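Local coordinates for protein transcriptional regulator, putative (Pseudomonas syringae pv. tomato, PDB 2R5F) that probably acts as a SorC-family transcriptional regulator, whose putative sugar-binding domain, the part crystallised here, would be expected to sense a carbohydrate effector, at residues Leu107-Ala112 / Ala119-Ser124; Gln91-Val96 / Ile193-Phe198. All coordinates share one frame; numbering follows the deposited sequence.

Contact 1. Residues Leu107-Ala112 / Ala119-Ser124; sequences LTQRLA and AFLLPS
Thr108 turns its hydroxyl OG1 away from Leu121 and back along its own helix, hydrogen-bonding to the carbonyl O of Ala104 one turn earlier. That polar atom is thus satisfied within helix 101-115, and the carbon side of the residue meets Leu121, just past strand 119-120: Leu121 CD2 lies 3.6 Å from Thr108 CB and 3.7 Å from Thr108 CG2, the two side chains lying alongside and running opposite ways. Gln109 stands roughly perpendicular to Leu121. Its CG is anti to the backbone N (chi1 -177°), and a bend at chi2 (52°) brings the amide over Ala119 and Leu121, with NE2 3.7 Å from Ala119 CB and 3.9 Å from Leu121 CD1. These are van der Waals contacts of the amide with methyl groups. Farther along the helix, Ala112 CB meets Ala119 CB at 3.6 Å, where the backbones come closest, the CA atoms of Ala112 and Ala119 being 5.4 Å apart. Phe120 points away from the helix; its ring packs on Val146 and makes a cation-pi contact with Arg149, both of helix 138-149. No hydrogen bond joins segments 107-112 and 119-124, so the two meet through side-chain packing alone. Strand 88-94, helix 101-115 and strand 119-120, the two strands parallel, together form a beta-alpha-beta crossover, the building unit of Rossmann-like folds.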
ATOM      1  N   LEU A 107      12.104   6.935   2.323  1.00 38.49           N
ATOM      2  CA  LEU A 107      11.637   5.647   1.796  1.00 38.28           C
ATOM      3  C   LEU A 107      11.179   5.733   0.353  1.00 37.30           C
ATOM      4  O   LEU A 107      11.486   4.860  -0.459  1.00 37.61           O
ATOM      5  CB  LEU A 107      10.518   5.086   2.667  1.00 38.58           C
ATOM      6  CG  LEU A 107      10.055   3.695   2.241  1.00 39.46           C
ATOM      7  CD1 LEU A 107      11.173   2.725   2.586  1.00 39.32           C
ATOM      8  CD2 LEU A 107       8.807   3.317   3.022  1.00 42.45           C
ATOM      9  N   THR A 108      10.437   6.790   0.046  1.00 36.51           N
ATOM     10  CA  THR A 108       9.932   7.068  -1.289  1.00 36.00           C
ATOM     11  C   THR A 108      11.102   7.262  -2.239  1.00 36.10           C
ATOM     12  O   THR A 108      11.084   6.754  -3.361  1.00 35.46           O
ATOM     13  CB  THR A 108       9.096   8.367  -1.291  1.00 36.01           C
ATOM     14  OG1 THR A 108       8.137   8.320  -0.235  1.00 38.50           O
ATOM     15  CG2 THR A 108       8.344   8.534  -2.587  1.00 35.51           C
ATOM     16  N   GLN A 109      12.091   8.031  -1.768  1.00 35.80           N
ATOM     17  CA  GLN A 109      13.319   8.322  -2.504  1.00 35.60           C
ATOM     18  C   GLN A 109      14.133   7.054  -2.763  1.00 34.81           C
ATOM     19  O   GLN A 109      14.529   6.794  -3.900  1.00 34.07           O
ATOM     20  CB  GLN A 109      14.160   9.387  -1.782  1.00 35.18           C
ATOM     21  CG  GLN A 109      15.451   9.803  -2.566  1.00 36.75           C
ATOM     22  CD  GLN A 109      15.182  10.206  -4.014  1.00 39.01           C
ATOM     23  OE1 GLN A 109      15.394   9.424  -4.958  1.00 38.00           O
ATOM     24  NE2 GLN A 109      14.695  11.422  -4.196  1.00 41.87           N
ATOM     25  N   ARG A 110      14.334   6.259  -1.710  1.00 34.50           N
ATOM     26  CA  ARG A 110      15.019   4.976  -1.806  1.00 35.05           C
ATOM     27  C   ARG A 110      14.423   4.110  -2.899  1.00 34.64           C
ATOM     28  O   ARG A 110      15.155   3.571  -3.680  1.00 35.45           O
ATOM     29  CB  ARG A 110      14.968   4.223  -0.493  1.00 34.63           C
ATOM     30  CG  ARG A 110      16.029   4.612   0.471  1.00 37.12           C
ATOM     31  CD  ARG A 110      15.807   3.951   1.802  1.00 42.20           C
ATOM     32  NE  ARG A 110      16.035   2.509   1.744  1.00 46.04           N
ATOM     33  CZ  ARG A 110      15.534   1.635   2.621  1.00 49.38           C
ATOM     34  NH1 ARG A 110      14.766   2.048   3.625  1.00 49.96           N
ATOM     35  NH2 ARG A 110      15.798   0.341   2.500  1.00 49.50           N
ATOM     36  N   LEU A 111      13.094   4.012  -2.970  1.00 35.63           N
ATOM     37  CA  LEU A 111      12.389   3.227  -3.988  1.00 35.21           C
ATOM     38  C   LEU A 111      12.585   3.747  -5.411  1.00 35.21           C
ATOM     39  O   LEU A 111      12.751   2.967  -6.348  1.00 35.89           O
ATOM     40  CB  LEU A 111      10.893   3.086  -3.648  1.00 36.00           C
ATOM     41  CG  LEU A 111      10.112   2.226  -4.666  1.00 35.84           C
ATOM     42  CD1 LEU A 111      10.679   0.811  -4.693  1.00 36.15           C
ATOM     43  CD2 LEU A 111       8.580   2.229  -4.472  1.00 35.22           C
ATOM     44  N   ALA A 112      12.581   5.066  -5.575  1.00 34.97           N
ATOM     45  CA  ALA A 112      12.900   5.685  -6.856  1.00 33.85           C
ATOM     46  C   ALA A 112      14.348   5.385  -7.287  1.00 34.62           C
ATOM     47  O   ALA A 112      14.641   5.160  -8.477  1.00 33.94           O
ATOM     48  CB  ALA A 112      12.649   7.152  -6.772  1.00 34.58           C
ATOM     49  N   ALA A 119      11.602  10.734  -8.192  1.00 35.67           N
ATOM     50  CA  ALA A 119      10.734  10.667  -7.007  1.00 35.45           C
ATOM     51  C   ALA A 119      10.017  11.993  -6.878  1.00 35.49           C
ATOM     52  O   ALA A 119      10.577  13.014  -7.216  1.00 35.32           O
ATOM     53  CB  ALA A 119      11.554  10.411  -5.771  1.00 35.52           C
ATOM     54  N   PHE A 120       8.781  11.968  -6.408  1.00 35.57           N
ATOM     55  CA  PHE A 120       8.012  13.188  -6.115  1.00 36.82           C
ATOM     56  C   PHE A 120       7.619  13.056  -4.641  1.00 37.39           C
ATOM     57  O   PHE A 120       6.860  12.148  -4.258  1.00 36.66           O
ATOM     58  CB  PHE A 120       6.799  13.346  -7.062  1.00 36.75           C
ATOM     59  CG  PHE A 120       7.186  13.555  -8.514  1.00 38.29           C
ATOM     60  CD1 PHE A 120       7.458  14.822  -9.006  1.00 39.35           C
ATOM     61  CD2 PHE A 120       7.323  12.474  -9.376  1.00 41.62           C
ATOM     62  CE1 PHE A 120       7.833  15.026 -10.349  1.00 41.10           C
ATOM     63  CE2 PHE A 120       7.697  12.665 -10.716  1.00 40.01           C
ATOM     64  CZ  PHE A 120       7.954  13.939 -11.198  1.00 40.63           C
ATOM     65  N   LEU A 121       8.207  13.926  -3.830  1.00 38.12           N
ATOM     66  CA  LEU A 121       8.267  13.787  -2.382  1.00 40.23           C
ATOM     67  C   LEU A 121       7.509  14.909  -1.675  1.00 41.15           C
ATOM     68  O   LEU A 121       7.351  15.982  -2.217  1.00 41.62           O
ATOM     69  CB  LEU A 121       9.737  13.848  -1.905  1.00 39.94           C
ATOM     70  CG  LEU A 121      10.815  12.976  -2.559  1.00 40.24           C
ATOM     71  CD1 LEU A 121      12.169  13.357  -2.022  1.00 39.64           C
ATOM     72  CD2 LEU A 121      10.568  11.503  -2.327  1.00 36.46           C
ATOM     73  N   LEU A 122       7.086  14.645  -0.447  1.00 42.78           N
ATOM     74  CA  LEU A 122       6.413  15.617   0.402  1.00 44.52           C
ATOM     75  C   LEU A 122       7.221  15.754   1.689  1.00 46.12           C
ATOM     76  O   LEU A 122       6.876  15.151   2.719  1.00 46.07           O
ATOM     77  CB  LEU A 122       4.989  15.166   0.730  1.00 44.31           C
ATOM     78  CG  LEU A 122       4.016  14.951  -0.421  1.00 44.08           C
ATOM     79  CD1 LEU A 122       2.813  14.157   0.057  1.00 44.87           C
ATOM     80  CD2 LEU A 122       3.590  16.276  -1.037  1.00 42.46           C
ATOM     81  N   PRO A 123       8.316  16.537   1.627  1.00 47.41           N
ATOM     82  CA  PRO A 123       9.210  16.705   2.758  1.00 48.22           C
ATOM     83  C   PRO A 123       8.557  17.245   4.010  1.00 48.76           C
ATOM     84  O   PRO A 123       7.764  18.196   3.966  1.00 48.23           O
ATOM     85  CB  PRO A 123      10.244  17.720   2.246  1.00 48.39           C
ATOM     86  CG  PRO A 123      10.268  17.478   0.766  1.00 48.37           C
ATOM     87  CD  PRO A 123       8.800  17.295   0.460  1.00 47.60           C
ATOM     88  N   SER A 124       8.851  16.543   5.096  1.00 49.24           N
ATOM     89  CA  SER A 124       9.063  17.146   6.393  1.00 49.85           C
ATOM     90  C   SER A 124      10.248  16.329   7.076  1.00 49.88           C
ATOM     91  O   SER A 124      10.905  15.518   6.075  1.00 50.01           O
ATOM     92  CB  SER A 124       7.764  17.097   7.255  1.00 49.68           C
ATOM     93  OG  SER A 124       8.037  17.986   8.412  1.00 50.71           O
TER

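Contact 2. Residues Gln91-Val96 / Ile193-Phe198; sequences QLLGGV and ICLRYF
Leu93 and Leu195 meet nearly perpendicular to each other, the first reaching from the end of strand 88-94 and the second standing on a tight turn. CG of Leu93 is anti to its own N (chi1 163°), which sends the isopropyl fork to the turn backbone: Leu93 CD2 rests 3.7 Å from the carbonyl carbon C of Cys194 and 4.1 Å from Leu195 CB. The other branch, Leu93 CD1, touches Leu195 CD2 at 4.2 Å. Cys194 swings SG beside its backbone N (chi1 -65°), and the sulfur meets Leu92 CB at 4.2 Å, so Cys194 touches both leucines of the strand segment, and Leu195 meets Leu93. The turn is held shut by Arg196 N to Ile193 O at 2.7 Å and Ile193 N to Arg196 O at 3.0 Å, while Asp192 OD2 accepts a hydrogen bond from Leu195 N. On the strand side, Gln91 NE2 donates to Leu93 O at 3.0 Å; that oxygen lies close to the plane of the Gln91 amide, while NE2 approaches tilted from the carbonyl plane of Leu93 (29°). Ser215 OG bonds Arg196 NE and, weakly, Cys194 O; its strand 214-215 pairs with strand 88-94. The turn from Ile193 to Arg196 is type I', characteristic of a two-residue beta-hairpin, here packed against the C-terminal end of strand 88-94, which runs parallel to strands 60-63 and 119-120 in a Rossmann-like sheet.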
ATOM      1  N   GLN A  91       5.158  10.053  -3.524  1.00 36.72           N
ATOM      2  CA  GLN A  91       4.786   9.917  -2.129  1.00 37.58           C
ATOM      3  C   GLN A  91       3.303  10.238  -1.997  1.00 38.04           C
ATOM      4  O   GLN A  91       2.886  11.337  -2.365  1.00 37.96           O
ATOM      5  CB  GLN A  91       5.593  10.901  -1.303  1.00 37.09           C
ATOM      6  CG  GLN A  91       5.180  10.932   0.140  1.00 37.82           C
ATOM      7  CD  GLN A  91       6.254  11.528   0.998  1.00 37.14           C
ATOM      8  OE1 GLN A  91       7.251  12.011   0.485  1.00 37.20           O
ATOM      9  NE2 GLN A  91       6.051  11.519   2.303  1.00 36.14           N
ATOM     10  N   LEU A  92       2.508   9.304  -1.464  1.00 38.97           N
ATOM     11  CA  LEU A  92       1.040   9.486  -1.446  1.00 39.78           C
ATOM     12  C   LEU A  92       0.465  10.005  -0.143  1.00 40.84           C
ATOM     13  O   LEU A  92      -0.748  10.182  -0.056  1.00 41.65           O
ATOM     14  CB  LEU A  92       0.312   8.193  -1.790  1.00 39.64           C
ATOM     15  CG  LEU A  92       0.447   7.547  -3.167  1.00 38.76           C
ATOM     16  CD1 LEU A  92      -0.371   6.277  -3.149  1.00 42.53           C
ATOM     17  CD2 LEU A  92       0.023   8.441  -4.301  1.00 36.94           C
ATOM     18  N   LEU A  93       1.313  10.198   0.864  1.00 41.83           N
ATOM     19  CA  LEU A  93       0.907  10.707   2.180  1.00 43.07           C
ATOM     20  C   LEU A  93       2.106  11.385   2.826  1.00 43.81           C
ATOM     21  O   LEU A  93       3.207  10.824   2.847  1.00 43.79           O
ATOM     22  CB  LEU A  93       0.403   9.582   3.106  1.00 43.35           C
ATOM     23  CG  LEU A  93       0.323   9.862   4.632  1.00 42.48           C
ATOM     24  CD1 LEU A  93      -0.454  11.104   4.962  1.00 43.55           C
ATOM     25  CD2 LEU A  93      -0.279   8.685   5.397  1.00 43.84           C
ATOM     26  N   GLY A  94       1.886  12.581   3.354  1.00 44.68           N
ATOM     27  CA  GLY A  94       2.925  13.327   4.046  1.00 46.20           C
ATOM     28  C   GLY A  94       2.331  14.127   5.191  1.00 47.42           C
ATOM     29  O   GLY A  94       1.196  14.601   5.108  1.00 47.60           O
ATOM     30  N   GLY A  95       3.109  14.275   6.259  1.00 48.27           N
ATOM     31  CA  GLY A  95       2.695  15.009   7.445  1.00 49.15           C
ATOM     32  C   GLY A  95       3.896  15.708   8.036  1.00 49.88           C
ATOM     33  O   GLY A  95       4.836  16.039   7.313  1.00 50.53           O
ATOM     34  N   VAL A  96       3.870  15.928   9.352  1.00 50.38           N
ATOM     35  CA  VAL A  96       4.932  16.665  10.045  1.00 50.70           C
ATOM     36  C   VAL A  96       5.553  15.791  11.150  1.00 50.79           C
ATOM     37  O   VAL A  96       4.781  15.121  11.907  1.00 50.93           O
ATOM     38  CB  VAL A  96       4.400  18.021  10.634  1.00 50.78           C
ATOM     39  CG1 VAL A  96       5.512  18.794  11.367  1.00 51.18           C
ATOM     40  CG2 VAL A  96       3.794  18.897   9.533  1.00 50.79           C
ATOM     41  N   ILE A 193      -6.614   3.869   4.737  1.00 39.92           N
ATOM     42  CA  ILE A 193      -5.587   3.827   3.712  1.00 39.34           C
ATOM     43  C   ILE A 193      -5.154   5.287   3.545  1.00 40.16           C
ATOM     44  O   ILE A 193      -5.995   6.172   3.390  1.00 38.53           O
ATOM     45  CB  ILE A 193      -6.097   3.267   2.372  1.00 39.36           C
ATOM     46  CG1 ILE A 193      -6.409   1.767   2.502  1.00 39.12           C
ATOM     47  CG2 ILE A 193      -5.054   3.531   1.297  1.00 37.12           C
ATOM     48  CD1 ILE A 193      -7.154   1.134   1.343  1.00 37.22           C
ATOM     49  N   CYS A 194      -3.847   5.517   3.634  1.00 41.03           N
ATOM     50  CA  CYS A 194      -3.236   6.848   3.500  1.00 43.34           C
ATOM     51  C   CYS A 194      -3.788   7.900   4.462  1.00 43.53           C
ATOM     52  O   CYS A 194      -3.880   9.057   4.103  1.00 44.44           O
ATOM     53  CB  CYS A 194      -3.329   7.365   2.061  1.00 43.36           C
ATOM     54  SG  CYS A 194      -2.370   6.391   0.867  1.00 45.88           S
ATOM     55  N   LEU A 195      -4.136   7.483   5.679  1.00 43.75           N
ATOM     56  CA  LEU A 195      -4.790   8.343   6.655  1.00 43.85           C
ATOM     57  C   LEU A 195      -6.180   8.771   6.174  1.00 43.26           C
ATOM     58  O   LEU A 195      -6.761   9.716   6.687  1.00 42.70           O
ATOM     59  CB  LEU A 195      -3.917   9.561   6.990  1.00 44.60           C
ATOM     60  CG  LEU A 195      -3.569   9.767   8.466  1.00 47.42           C
ATOM     61  CD1 LEU A 195      -3.148   8.433   9.152  1.00 48.46           C
ATOM     62  CD2 LEU A 195      -2.483  10.810   8.590  1.00 47.87           C
ATOM     63  N   ARG A 196      -6.724   8.055   5.197  1.00 42.79           N
ATOM     64  CA  ARG A 196      -8.138   8.235   4.857  1.00 41.94           C
ATOM     65  C   ARG A 196      -8.972   7.085   5.461  1.00 41.43           C
ATOM     66  O   ARG A 196      -8.804   5.945   5.095  1.00 40.58           O
ATOM     67  CB  ARG A 196      -8.309   8.328   3.336  1.00 42.33           C
ATOM     68  CG  ARG A 196      -7.441   9.419   2.652  1.00 42.70           C
ATOM     69  CD  ARG A 196      -7.889  10.807   3.096  1.00 45.50           C
ATOM     70  NE  ARG A 196      -7.182  11.875   2.392  1.00 49.02           N
ATOM     71  CZ  ARG A 196      -7.775  12.872   1.739  1.00 50.26           C
ATOM     72  NH1 ARG A 196      -9.099  12.967   1.699  1.00 51.73           N
ATOM     73  NH2 ARG A 196      -7.042  13.780   1.119  1.00 52.46           N
ATOM     74  N   TYR A 197      -9.894   7.415   6.361  1.00 41.38           N
ATOM     75  CA  TYR A 197     -10.622   6.411   7.132  1.00 41.17           C
ATOM     76  C   TYR A 197     -11.894   5.920   6.449  1.00 40.42           C
ATOM     77  O   TYR A 197     -12.538   6.663   5.721  1.00 40.46           O
ATOM     78  CB  TYR A 197     -10.892   6.945   8.555  1.00 41.73           C
ATOM     79  CG  TYR A 197      -9.624   6.991   9.388  1.00 42.93           C
ATOM     80  CD1 TYR A 197      -8.743   8.078   9.318  1.00 44.25           C
ATOM     81  CD2 TYR A 197      -9.284   5.931  10.210  1.00 43.89           C
ATOM     82  CE1 TYR A 197      -7.564   8.101  10.061  1.00 43.88           C
ATOM     83  CE2 TYR A 197      -8.119   5.947  10.956  1.00 44.91           C
ATOM     84  CZ  TYR A 197      -7.260   7.028  10.880  1.00 44.70           C
ATOM     85  OH  TYR A 197      -6.099   6.998  11.640  1.00 44.31           O
ATOM     86  N   PHE A 198     -12.236   4.658   6.687  1.00 39.36           N
ATOM     87  CA  PHE A 198     -13.431   4.028   6.124  1.00 38.13           C
ATOM     88  C   PHE A 198     -14.092   3.122   7.155  1.00 38.18           C
ATOM     89  O   PHE A 198     -13.464   2.721   8.144  1.00 37.40           O
ATOM     90  CB  PHE A 198     -13.113   3.218   4.863  1.00 37.91           C
ATOM     91  CG  PHE A 198     -11.971   2.251   5.024  1.00 37.69           C
ATOM     92  CD1 PHE A 198     -12.149   1.032   5.669  1.00 36.38           C
ATOM     93  CD2 PHE A 198     -10.717   2.560   4.541  1.00 38.84           C
ATOM     94  CE1 PHE A 198     -11.103   0.146   5.838  1.00 35.91           C
ATOM     95  CE2 PHE A 198      -9.649   1.661   4.694  1.00 39.52           C
ATOM     96  CZ  PHE A 198      -9.839   0.461   5.346  1.00 36.75           C
TER

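Overall arrangement
Both contacts involve the same mixed sheet, where strands 88-94 and 119-120 are neighbours. Contact 1 packs a helix on the sheet's margin, whereas contact 2 brings together two parts of the sheet itself. Contact 1 is local, joining a helix to the strand that follows it, and is only partly buried; an amide, alanine methyls, a threonine and a leucine share its interface. Contact 2 brings together segments 97 residues apart, is largely buried apart from exposed Leu195, and relies on leucines, a cysteine sulfur and turn backbone. Neither has a hydrogen bond across its own segments. Gln91 links the two, its backbone N probably bonded to Phe120 O and its side-chain OE1 to Leu122 N.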